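Local structure of lantibiotic dehydratase (Microbispora corallina, 5EHK) at residues Ser4-Ala8 against Glu387-Glu391; Pro498-Leu503 against Gln660-Glu664; Gly504-Val508 against Phe520-Ala525. The protein probably dehydrates serine and threonine residues of the NAI-107 precursor peptide in a tRNA-dependent way, as a class I lantibiotic dehydratase. All coordinates share one frame. Residue numbers count along the deposited sequence, not the author numbering.

Interaction 1: residues Ser4-Ala8 against Glu387-Glu391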
loop_
_atom_site.group_PDB
_atom_site.type_symbol
_atom_site.label_atom_id
_atom_site.label_comp_id
_atom_site.label_asym_id
_atom_site.label_seq_id
_atom_site.Cartn_x
_atom_site.Cartn_y
_atom_site.Cartn_z
ATOM N N SER A 4 26.846 30.006 4.773
ATOM C CA SER A 4 26.031 28.875 4.310
ATOM C C SER A 4 26.776 27.564 4.496
ATOM O O SER A 4 27.990 27.550 4.478
ATOM C CB SER A 4 25.662 29.017 2.828
ATOM O OG SER A 4 25.030 27.833 2.338
ATOM N N PRO A 5 26.046 26.451 4.703
ATOM C CA PRO A 5 26.739 25.161 4.750
ATOM C C PRO A 5 27.227 24.755 3.362
ATOM O O PRO A 5 28.030 23.835 3.256
ATOM C CB PRO A 5 25.650 24.196 5.213
ATOM C CG PRO A 5 24.382 24.813 4.747
ATOM C CD PRO A 5 24.589 26.298 4.872
ATOM N N PHE A 6 26.769 25.435 2.317
ATOM C CA PHE A 6 27.302 25.176 0.980
ATOM C C PHE A 6 28.140 26.366 0.500
ATOM O O PHE A 6 27.820 27.522 0.808
ATOM C CB PHE A 6 26.184 24.880 -0.035
ATOM C CG PHE A 6 25.287 23.751 0.368
ATOM C CD1 PHE A 6 25.748 22.443 0.356
ATOM C CD2 PHE A 6 23.987 24.001 0.773
ATOM C CE1 PHE A 6 24.932 21.405 0.736
ATOM C CE2 PHE A 6 23.161 22.978 1.157
ATOM C CZ PHE A 6 23.638 21.665 1.141
ATOM N N ARG A 7 29.218 26.066 -0.229
ATOM C CA ARG A 7 30.032 27.070 -0.899
ATOM C C ARG A 7 29.995 26.742 -2.389
ATOM O O ARG A 7 30.283 25.617 -2.772
ATOM C CB ARG A 7 31.482 26.972 -0.404
ATOM C CG ARG A 7 32.494 27.875 -1.140
ATOM C CD ARG A 7 33.972 27.479 -0.858
ATOM N NE ARG A 7 34.309 27.440 0.566
ATOM C CZ ARG A 7 34.789 28.470 1.258
ATOM N NH1 ARG A 7 34.984 29.634 0.650
ATOM N NH2 ARG A 7 35.047 28.341 2.561
ATOM N N ALA A 8 29.659 27.714 -3.234
ATOM C CA ALA A 8 29.674 27.504 -4.689
ATOM C C ALA A 8 31.096 27.491 -5.247
ATOM O O ALA A 8 32.029 28.021 -4.634
ATOM C CB ALA A 8 28.837 28.560 -5.405
ATOM N N GLU A 387 24.098 30.370 -2.683
ATOM C CA GLU A 387 24.479 29.521 -1.562
ATOM C C GLU A 387 23.437 29.501 -0.452
ATOM O O GLU A 387 23.253 28.470 0.201
ATOM C CB GLU A 387 25.821 29.940 -0.989
ATOM C CG GLU A 387 26.940 29.766 -1.979
ATOM C CD GLU A 387 28.263 30.264 -1.455
ATOM O OE1 GLU A 387 28.283 30.826 -0.343
ATOM O OE2 GLU A 387 29.273 30.123 -2.172
ATOM N N ARG A 388 22.758 30.625 -0.229
ATOM C CA ARG A 388 21.772 30.709 0.846
ATOM C C ARG A 388 20.485 29.981 0.413
ATOM O O ARG A 388 19.750 29.430 1.231
ATOM C CB ARG A 388 21.471 32.176 1.192
ATOM C CG ARG A 388 22.505 32.845 2.126
ATOM C CD ARG A 388 21.990 34.160 2.765
ATOM N NE ARG A 388 21.284 33.926 4.028
ATOM C CZ ARG A 388 21.175 34.813 5.020
ATOM N NH1 ARG A 388 21.712 36.022 4.910
ATOM N NH2 ARG A 388 20.518 34.485 6.128
ATOM N N ALA A 389 20.249 29.958 -0.889
ATOM C CA ALA A 389 19.073 29.320 -1.446
ATOM C C ALA A 389 19.191 27.805 -1.323
ATOM O O ALA A 389 18.302 27.145 -0.775
ATOM C CB ALA A 389 18.898 29.735 -2.882
ATOM N N ALA A 390 20.290 27.274 -1.862
ATOM C CA ALA A 390 20.664 25.883 -1.683
ATOM C C ALA A 390 20.452 25.454 -0.226
ATOM O O ALA A 390 19.831 24.416 0.030
ATOM C CB ALA A 390 22.106 25.664 -2.105
ATOM N N GLU A 391 20.897 26.269 0.728
ATOM C CA GLU A 391 20.667 25.925 2.127
ATOM C C GLU A 391 19.167 25.786 2.451
ATOM O O GLU A 391 18.742 24.839 3.127
ATOM C CB GLU A 391 21.341 26.933 3.071
ATOM C CG GLU A 391 21.197 26.591 4.564
ATOM C CD GLU A 391 21.566 27.749 5.499
ATOM O OE1 GLU A 391 21.703 28.896 5.020
ATOM O OE2 GLU A 391 21.753 27.501 6.714
#
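An ST turn opens this helix-strand contact, in which the start of strand 6-17 lies against helix 380-395. Ser-4 OG accepts from Phe-6 N at 3.0 Å and donates to Glu-387 O at 2.9 Å, so one small hydroxyl both shapes the turn and ties it to the helix. Glu-387 suits its place because its extended side chain reaches the strand backbone: OE2 takes the hydrogen bond from Ala-8 N at 2.7 Å, while OE1 forms a salt bridge with Arg-793, whose guanidinium also bonds the carbonyls of Ser-4 and Phe-6. The apolar part of the joint is Phe-6, whose CD2 lies 3.8 Å from Ala-390 CB; the short alanine lets the ring come close to the helix. Pro-5 CD packs on Glu-391 CD at 3.4 Å. The axes of strand 6-8 and helix 387-391 approach to 7.9 Å at 143° between their directions. The helix thus flanks a strand's edge-exposed beginning, with an ST turn at its start and a glutamate standing in for a neighbouring strand as backbone acceptor.

Interaction 2: residues Pro498-Leu503 against Gln660-Glu664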
loop_
_atom_site.group_PDB
_atom_site.type_symbol
_atom_site.label_atom_id
_atom_site.label_comp_id
_atom_site.label_asym_id
_atom_site.label_seq_id
_atom_site.Cartn_x
_atom_site.Cartn_y
_atom_site.Cartn_z
ATOM N N PRO A 498 25.123 16.776 2.243
ATOM C CA PRO A 498 25.638 15.998 1.119
ATOM C C PRO A 498 27.005 16.507 0.699
ATOM O O PRO A 498 27.338 17.654 1.023
ATOM C CB PRO A 498 24.638 16.309 0.013
ATOM C CG PRO A 498 24.190 17.704 0.329
ATOM C CD PRO A 498 24.111 17.759 1.821
ATOM N N ASN A 499 27.766 15.683 -0.016
ATOM C CA ASN A 499 29.053 16.099 -0.580
ATOM C C ASN A 499 28.921 17.240 -1.585
ATOM O O ASN A 499 29.638 18.223 -1.488
ATOM C CB ASN A 499 29.775 14.937 -1.257
ATOM C CG ASN A 499 29.940 13.737 -0.346
ATOM O OD1 ASN A 499 30.229 13.866 0.848
ATOM N ND2 ASN A 499 29.793 12.549 -0.924
ATOM N N SER A 500 28.001 17.132 -2.535
ATOM C CA SER A 500 27.874 18.179 -3.540
ATOM C C SER A 500 26.493 18.253 -4.225
ATOM O O SER A 500 25.622 17.441 -3.967
ATOM C CB SER A 500 29.007 18.057 -4.572
ATOM O OG SER A 500 28.826 16.989 -5.499
ATOM N N LEU A 501 26.288 19.262 -5.062
ATOM C CA LEU A 501 25.028 19.423 -5.784
ATOM C C LEU A 501 25.180 20.444 -6.922
ATOM O O LEU A 501 26.227 21.072 -7.040
ATOM C CB LEU A 501 23.880 19.811 -4.843
ATOM C CG LEU A 501 23.950 21.168 -4.154
ATOM C CD1 LEU A 501 22.546 21.717 -4.040
ATOM C CD2 LEU A 501 24.629 21.073 -2.773
ATOM N N GLU A 502 24.158 20.562 -7.769
ATOM C CA GLU A 502 24.151 21.512 -8.872
ATOM C C GLU A 502 22.771 22.109 -9.008
ATOM O O GLU A 502 21.802 21.377 -9.140
ATOM C CB GLU A 502 24.566 20.829 -10.190
ATOM C CG GLU A 502 26.053 20.436 -10.213
ATOM C CD GLU A 502 26.500 19.708 -11.477
ATOM O OE1 GLU A 502 25.663 19.046 -12.150
ATOM O OE2 GLU A 502 27.710 19.793 -11.785
ATOM N N LEU A 503 22.674 23.433 -8.942
ATOM C CA LEU A 503 21.421 24.129 -9.185
ATOM C C LEU A 503 21.598 24.828 -10.516
ATOM O O LEU A 503 22.668 25.352 -10.813
ATOM C CB LEU A 503 21.128 25.141 -8.066
ATOM C CG LEU A 503 21.039 24.543 -6.658
ATOM C CD1 LEU A 503 20.959 25.603 -5.567
ATOM C CD2 LEU A 503 19.849 23.571 -6.565
ATOM N N GLN A 660 23.571 10.514 2.997
ATOM C CA GLN A 660 23.458 11.936 2.735
ATOM C C GLN A 660 21.993 12.392 2.610
ATOM O O GLN A 660 21.216 11.821 1.833
ATOM C CB GLN A 660 24.184 12.268 1.447
ATOM C CG GLN A 660 25.601 11.727 1.347
ATOM C CD GLN A 660 26.257 12.180 0.063
ATOM O OE1 GLN A 660 26.351 13.362 -0.183
ATOM N NE2 GLN A 660 26.603 11.244 -0.812
ATOM N N ARG A 661 21.616 13.431 3.347
ATOM C CA ARG A 661 20.300 14.028 3.159
ATOM C C ARG A 661 20.223 14.877 1.871
ATOM O O ARG A 661 20.981 15.819 1.701
ATOM C CB ARG A 661 19.914 14.846 4.386
ATOM C CG ARG A 661 18.623 15.606 4.232
ATOM C CD ARG A 661 18.135 16.113 5.561
ATOM N NE ARG A 661 16.780 16.638 5.459
ATOM C CZ ARG A 661 16.004 16.933 6.499
ATOM N NH1 ARG A 661 16.433 16.761 7.756
ATOM N NH2 ARG A 661 14.788 17.404 6.269
ATOM N N LEU A 662 19.328 14.516 0.955
ATOM C CA LEU A 662 19.378 15.043 -0.403
ATOM C C LEU A 662 18.344 16.115 -0.690
ATOM O O LEU A 662 17.157 15.869 -0.564
ATOM C CB LEU A 662 19.165 13.910 -1.390
ATOM C CG LEU A 662 20.022 12.654 -1.291
ATOM C CD1 LEU A 662 19.466 11.669 -2.298
ATOM C CD2 LEU A 662 21.455 12.965 -1.613
ATOM N N TRP A 663 18.799 17.280 -1.145
ATOM C CA TRP A 663 17.916 18.401 -1.442
ATOM C C TRP A 663 16.940 18.016 -2.582
ATOM O O TRP A 663 17.235 17.136 -3.396
ATOM C CB TRP A 663 18.763 19.614 -1.844
ATOM C CG TRP A 663 19.219 19.483 -3.241
ATOM C CD1 TRP A 663 20.267 18.742 -3.697
ATOM C CD2 TRP A 663 18.589 20.050 -4.392
ATOM N NE1 TRP A 663 20.345 18.826 -5.070
ATOM C CE2 TRP A 663 19.324 19.619 -5.525
ATOM C CE3 TRP A 663 17.475 20.877 -4.580
ATOM C CZ2 TRP A 663 18.984 19.988 -6.827
ATOM C CZ3 TRP A 663 17.129 21.245 -5.872
ATOM C CH2 TRP A 663 17.886 20.803 -6.980
ATOM N N GLU A 664 15.775 18.659 -2.636
ATOM C CA GLU A 664 14.844 18.462 -3.749
ATOM C C GLU A 664 14.265 19.803 -4.096
ATOM O O GLU A 664 14.278 20.712 -3.269
ATOM C CB GLU A 664 13.678 17.579 -3.328
ATOM C CG GLU A 664 14.021 16.244 -2.751
ATOM C CD GLU A 664 12.795 15.371 -2.607
ATOM O OE1 GLU A 664 11.666 15.920 -2.592
ATOM O OE2 GLU A 664 12.958 14.138 -2.489
HETATM O O HOH W 1 28.265 11.866 -2.982
#
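Pro-498, in the loop that leads into strand 500-508, lies beside Gln-660, with its CA 3.0 Å from Gln-660 OE1; as a compact apolar ring it also packs on Trp-394 of helix 380-395 and on Phe-6. At Asn-499 the contact becomes polar. Its backbone N donates to Gln-660 OE1 at 2.7 Å, and its amide ND2 and Gln-660 NE2, two donors that cannot bond each other, both give hydrogen bonds to water 1, at 2.7 Å from ND2 and 2.8 Å from NE2. Glutamine fits here because its amide offers an acceptor to the backbone and a donor to the water. With Leu-501 the strand turns an apolar side chain to Trp-663: Leu-501 CD1 sits 3.8 Å from the centroid of the Trp-663 five-membered ring, over its face, a CH-pi contact. Glu-502 points away, and its carboxylate is held by Gly-534, Ser-530 and Thr-536. Leu-503 repeats the CH-pi contact on the same indole face, its CD2 3.6 Å from the centroid of the six-membered ring. The broad, flat tryptophan can thus receive two leucines spaced two residues apart on one strand. The chemistry implies a divided joint between this strand and the 660-664 loop: a directional, partly hydrated amide junction at the loop end, and an apolar, aromatic-aliphatic contact along the strand.

Interaction 3: residues Gly504-Val508 against Phe520-Ala525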
loop_
_atom_site.group_PDB
_atom_site.type_symbol
_atom_site.label_atom_id
_atom_site.label_comp_id
_atom_site.label_asym_id
_atom_site.label_seq_id
_atom_site.Cartn_x
_atom_site.Cartn_y
_atom_site.Cartn_z
ATOM N N GLY A 504 20.573 24.809 -11.345
ATOM C CA GLY A 504 20.617 25.578 -12.569
ATOM C C GLY A 504 19.715 26.746 -12.300
ATOM O O GLY A 504 18.636 26.538 -11.772
ATOM N N VAL A 505 20.147 27.963 -12.611
ATOM C CA VAL A 505 19.315 29.135 -12.327
ATOM C C VAL A 505 19.322 30.186 -13.419
ATOM O O VAL A 505 20.208 30.210 -14.273
ATOM C CB VAL A 505 19.668 29.822 -10.984
ATOM C CG1 VAL A 505 19.366 28.914 -9.779
ATOM C CG2 VAL A 505 21.102 30.304 -10.994
ATOM N N HIS A 506 18.297 31.031 -13.386
ATOM C CA HIS A 506 18.276 32.273 -14.131
ATOM C C HIS A 506 18.678 33.362 -13.144
ATOM O O HIS A 506 18.182 33.403 -12.004
ATOM C CB HIS A 506 16.857 32.593 -14.596
ATOM C CG HIS A 506 16.305 31.640 -15.612
ATOM N ND1 HIS A 506 16.982 31.295 -16.761
ATOM C CD2 HIS A 506 15.115 30.991 -15.666
ATOM C CE1 HIS A 506 16.241 30.463 -17.472
ATOM N NE2 HIS A 506 15.102 30.261 -16.830
ATOM N N VAL A 507 19.579 34.243 -13.573
ATOM C CA VAL A 507 19.856 35.468 -12.830
ATOM C C VAL A 507 19.344 36.631 -13.646
ATOM O O VAL A 507 19.700 36.763 -14.816
ATOM C CB VAL A 507 21.343 35.665 -12.556
ATOM C CG1 VAL A 507 21.541 36.946 -11.775
ATOM C CG2 VAL A 507 21.899 34.491 -11.780
ATOM N N VAL A 508 18.482 37.450 -13.054
ATOM C CA VAL A 508 17.908 38.593 -13.776
ATOM C C VAL A 508 17.994 39.930 -13.023
ATOM O O VAL A 508 17.980 39.978 -11.790
ATOM C CB VAL A 508 16.463 38.345 -14.208
ATOM C CG1 VAL A 508 16.423 37.385 -15.367
ATOM C CG2 VAL A 508 15.647 37.859 -13.025
ATOM N N PHE A 520 18.566 42.391 -8.196
ATOM C CA PHE A 520 18.477 41.239 -9.082
ATOM C C PHE A 520 17.608 40.168 -8.445
ATOM O O PHE A 520 17.280 40.222 -7.252
ATOM C CB PHE A 520 19.858 40.653 -9.386
ATOM C CG PHE A 520 20.498 39.989 -8.210
ATOM C CD1 PHE A 520 20.364 38.626 -8.010
ATOM C CD2 PHE A 520 21.220 40.722 -7.293
ATOM C CE1 PHE A 520 20.933 38.023 -6.923
ATOM C CE2 PHE A 520 21.802 40.115 -6.206
ATOM C CZ PHE A 520 21.656 38.765 -6.019
ATOM N N ARG A 521 17.236 39.194 -9.260
ATOM C CA ARG A 521 16.525 38.034 -8.776
ATOM C C ARG A 521 17.277 36.791 -9.227
ATOM O O ARG A 521 17.780 36.751 -10.348
ATOM C CB ARG A 521 15.093 38.031 -9.323
ATOM C CG ARG A 521 14.015 38.256 -8.264
ATOM C CD ARG A 521 14.254 39.535 -7.519
ATOM N NE ARG A 521 13.077 40.007 -6.798
ATOM C CZ ARG A 521 13.071 41.086 -6.021
ATOM N NH1 ARG A 521 14.176 41.797 -5.880
ATOM N NH2 ARG A 521 11.965 41.466 -5.398
ATOM N N VAL A 522 17.392 35.793 -8.356
ATOM C CA VAL A 522 17.817 34.457 -8.808
ATOM C C VAL A 522 16.604 33.523 -8.913
ATOM O O VAL A 522 15.878 33.317 -7.930
ATOM C CB VAL A 522 18.813 33.800 -7.854
ATOM C CG1 VAL A 522 19.224 32.423 -8.402
ATOM C CG2 VAL A 522 20.012 34.680 -7.668
ATOM N N VAL A 523 16.369 32.973 -10.095
ATOM C CA VAL A 523 15.206 32.115 -10.283
ATOM C C VAL A 523 15.654 30.659 -10.521
ATOM O O VAL A 523 16.356 30.376 -11.501
ATOM C CB VAL A 523 14.340 32.628 -11.443
ATOM C CG1 VAL A 523 13.150 31.696 -11.708
ATOM C CG2 VAL A 523 13.859 34.021 -11.134
ATOM N N LEU A 524 15.303 29.751 -9.606
ATOM C CA LEU A 524 15.674 28.342 -9.776
ATOM C C LEU A 524 15.006 27.807 -11.024
ATOM O O LEU A 524 13.794 27.886 -11.159
ATOM C CB LEU A 524 15.257 27.508 -8.571
ATOM C CG LEU A 524 16.255 27.395 -7.419
ATOM C CD1 LEU A 524 17.031 28.691 -7.205
ATOM C CD2 LEU A 524 15.509 27.041 -6.143
ATOM N N ALA A 525 15.802 27.275 -11.941
ATOM C CA ALA A 525 15.313 26.933 -13.268
ATOM C C ALA A 525 14.489 25.659 -13.223
ATOM O O ALA A 525 14.682 24.829 -12.337
ATOM C CB ALA A 525 16.474 26.792 -14.231
#
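Five backbone hydrogen bonds join the two antiparallel strands. His-506 and Val-523 form a hydrogen-bonded pair, His-506 N to Val-523 O at 2.8 Å and Val-523 N to His-506 O at 2.7 Å; Val-508 and Arg-521 form the next, Val-508 N to Arg-521 O at 2.9 Å and Arg-521 N to Val-508 O at 2.8 Å. Ala-525 N adds a bond to Gly-504 O at 2.9 Å. Between these rungs, Val-505 with Leu-524 and Val-507 with Val-522 are non-hydrogen-bonded pairs on the sheet face that meets helix 380-395. There Val-505 CG1 touches Leu-524 CD1 at 3.5 Å and Val-505 CB lies 3.7 Å from Val-522 CG1; beta-branched valines suit both the extended backbone and close packing. His-506, Val-508, Arg-521 and Val-523 occupy the other face, where His-506 ND1 bonds the carbonyl of Ala-784. Register is therefore fixed by the backbone bonds, while the helix-facing side is aliphatic and its reverse more polar.

How the interactions relate
All three contacts reach one large mixed sheet, and helix 380-395 touches each of them. Interactions 1 and 2 have centres about 10 Å apart and share an apolar core: Phe-6 CE1 packs 3.5 Å from Leu-501 CD2, and Ala-390 CB 3.6 Å from Leu-503 CD1. Interaction 3 continues strand 500-508 directly from interaction 2, with centres about 18 Å apart, and lies about 15 Å from interaction 1 between centres. Along the chain, interaction 1 closes first; interaction 3 is then nested inside the loop closed by interaction 2. Strand 785-792 bonds both strands 6-17 and 500-508, so sequence-distant parts of the dehydratase are knitted into one sheet-and-helix framework.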